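Local coordinates for hypothetical protein AGR_L_1239 (Agrobacterium tumefaciens str. C58, PDB 1VQS) that is of unknown function but belongs to the NIPSNAP family and has a ferredoxin-like fold of the dimeric alpha-beta barrel clan, at residues K32-D36 with E37-I41. Residues are numbered along the deposited sequence; the frame is centred on the assembly and turned at random.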
loop_
_atom_site.group_PDB
_atom_site.type_symbol
_atom_site.label_atom_id
_atom_site.label_comp_id
_atom_site.label_asym_id
_atom_site.label_seq_id
_atom_site.Cartn_x
_atom_site.Cartn_y
_atom_site.Cartn_z
ATOM N N LYS B 32 -5.771 -8.432 -27.294
ATOM C CA LYS B 32 -6.124 -8.513 -28.711
ATOM C C LYS B 32 -5.435 -7.414 -29.510
ATOM O O LYS B 32 -4.778 -7.679 -30.508
ATOM C CB LYS B 32 -7.632 -8.460 -28.908
ATOM C CG LYS B 32 -8.038 -8.480 -30.388
ATOM C CD LYS B 32 -9.532 -8.225 -30.576
ATOM C CE LYS B 32 -10.390 -9.413 -30.138
ATOM N NZ LYS B 32 -10.401 -10.513 -31.150
ATOM N N VAL B 33 -5.596 -6.174 -29.067
ATOM C CA VAL B 33 -5.074 -5.049 -29.834
ATOM C C VAL B 33 -3.539 -4.985 -29.758
ATOM O O VAL B 33 -2.880 -4.632 -30.730
ATOM C CB VAL B 33 -5.762 -3.722 -29.430
ATOM C CG1 VAL B 33 -5.229 -3.203 -28.118
ATOM C CG2 VAL B 33 -5.600 -2.670 -30.526
ATOM N N VAL B 34 -2.951 -5.363 -28.638
ATOM C CA VAL B 34 -1.487 -5.470 -28.579
ATOM C C VAL B 34 -0.973 -6.510 -29.580
ATOM O O VAL B 34 -0.067 -6.229 -30.386
ATOM C CB VAL B 34 -0.964 -5.763 -27.147
ATOM C CG1 VAL B 34 0.547 -6.032 -27.179
ATOM C CG2 VAL B 34 -1.246 -4.575 -26.215
ATOM N N GLU B 35 -1.573 -7.700 -29.582
ATOM C CA GLU B 35 -1.173 -8.699 -30.561
ATOM C C GLU B 35 -1.285 -8.179 -31.992
ATOM O O GLU B 35 -0.348 -8.312 -32.784
ATOM C CB GLU B 35 -2.000 -9.981 -30.445
ATOM C CG GLU B 35 -1.609 -10.995 -31.506
ATOM C CD GLU B 35 -2.094 -12.378 -31.249
ATOM O OE1 GLU B 35 -2.817 -12.594 -30.286
ATOM O OE2 GLU B 35 -1.709 -13.273 -32.044
ATOM N N ASP B 36 -2.442 -7.624 -32.335
ATOM C CA ASP B 36 -2.763 -7.366 -33.724
ATOM C C ASP B 36 -2.090 -6.105 -34.237
ATOM O O ASP B 36 -1.751 -6.016 -35.433
ATOM C CB ASP B 36 -4.270 -7.242 -33.889
ATOM C CG ASP B 36 -4.992 -8.562 -33.762
ATOM O OD1 ASP B 36 -4.342 -9.634 -33.717
ATOM O OD2 ASP B 36 -6.241 -8.518 -33.724
ATOM N N GLU B 37 -1.871 -5.128 -33.364
ATOM C CA GLU B 37 -1.499 -3.780 -33.809
ATOM C C GLU B 37 -0.294 -3.164 -33.121
ATOM O O GLU B 37 0.226 -2.185 -33.632
ATOM C CB GLU B 37 -2.715 -2.834 -33.671
ATOM C CG GLU B 37 -3.979 -3.354 -34.383
ATOM C CD GLU B 37 -5.176 -2.390 -34.353
ATOM O OE1 GLU B 37 -4.994 -1.210 -34.700
ATOM O OE2 GLU B 37 -6.306 -2.820 -34.000
ATOM N N GLY B 38 0.155 -3.707 -31.978
ATOM C CA GLY B 38 1.204 -3.053 -31.199
ATOM C C GLY B 38 2.530 -3.764 -30.973
ATOM O O GLY B 38 3.589 -3.142 -30.972
ATOM N N ILE B 39 2.502 -5.070 -30.730
ATOM C CA ILE B 39 3.711 -5.718 -30.219
ATOM C C ILE B 39 4.851 -5.764 -31.234
ATOM O O ILE B 39 6.006 -5.616 -30.868
ATOM C CB ILE B 39 3.379 -7.123 -29.639
ATOM C CG1 ILE B 39 4.536 -7.633 -28.777
ATOM C CG2 ILE B 39 3.051 -8.089 -30.728
ATOM C CD1 ILE B 39 4.796 -6.829 -27.548
ATOM N N GLU B 40 4.564 -5.938 -32.514
ATOM C CA GLU B 40 5.665 -5.925 -33.489
ATOM C C GLU B 40 6.370 -4.569 -33.588
ATOM O O GLU B 40 7.616 -4.494 -33.652
ATOM C CB GLU B 40 5.203 -6.440 -34.861
ATOM C CG GLU B 40 4.975 -7.947 -34.848
ATOM C CD GLU B 40 6.228 -8.752 -34.406
ATOM O OE1 GLU B 40 7.316 -8.609 -35.044
ATOM O OE2 GLU B 40 6.122 -9.514 -33.420
ATOM N N ILE B 41 5.586 -3.496 -33.576
ATOM C CA ILE B 41 6.181 -2.167 -33.525
ATOM C C ILE B 41 6.996 -1.978 -32.247
ATOM O O ILE B 41 8.127 -1.505 -32.290
ATOM C CB ILE B 41 5.091 -1.075 -33.672
ATOM C CG1 ILE B 41 4.479 -1.102 -35.088
ATOM C CG2 ILE B 41 5.651 0.297 -33.345
ATOM C CD1 ILE B 41 3.103 -0.438 -35.198
HETATM O O HOH W 1 1.718 -6.496 -33.668
#
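V33 meets E37 one helical turn on, by backbone and by side chain. Its carbonyl oxygen takes the N-H of E37 (V33 O to E37 N, 2.9 Å), an ordinary i to i+4 bond, while its CG2 lies 3.5 Å from OE2 of E37. The E37 side chain, extended beyond CG (chi2 -176°), runs back along the helix to reach that methyl, and its other carboxylate oxygen, OE1, forms a salt bridge with K94. At V34 the hydrogen bonding changes. V34 O accepts two amides, G38 N at 3.0 Å and I39 N at 2.8 Å, which arrive from opposite faces of the carbonyl plane; the second spans five residues and marks a pi-type turn. V34 CG1, anti to the backbone N (chi1 173°), packs against I39 CB at 3.9 Å. The widened turn leaves E35 O without the usual amide: a water donates to E35 O at 2.9 Å and accepts from E40 N at 3.1 Å, bridging the break. The axes of segments 32-36 and 37-41 differ in direction by 45°, consistent with a kink within helix 27-46. V34 and I39 both touch Y52 of strand 48-55 and F112 of the second subunit, and R111 of that subunit forms a salt bridge with E35; V33 instead packs on F91 and I95, in the loop between helix 86-89 and strand 99-109.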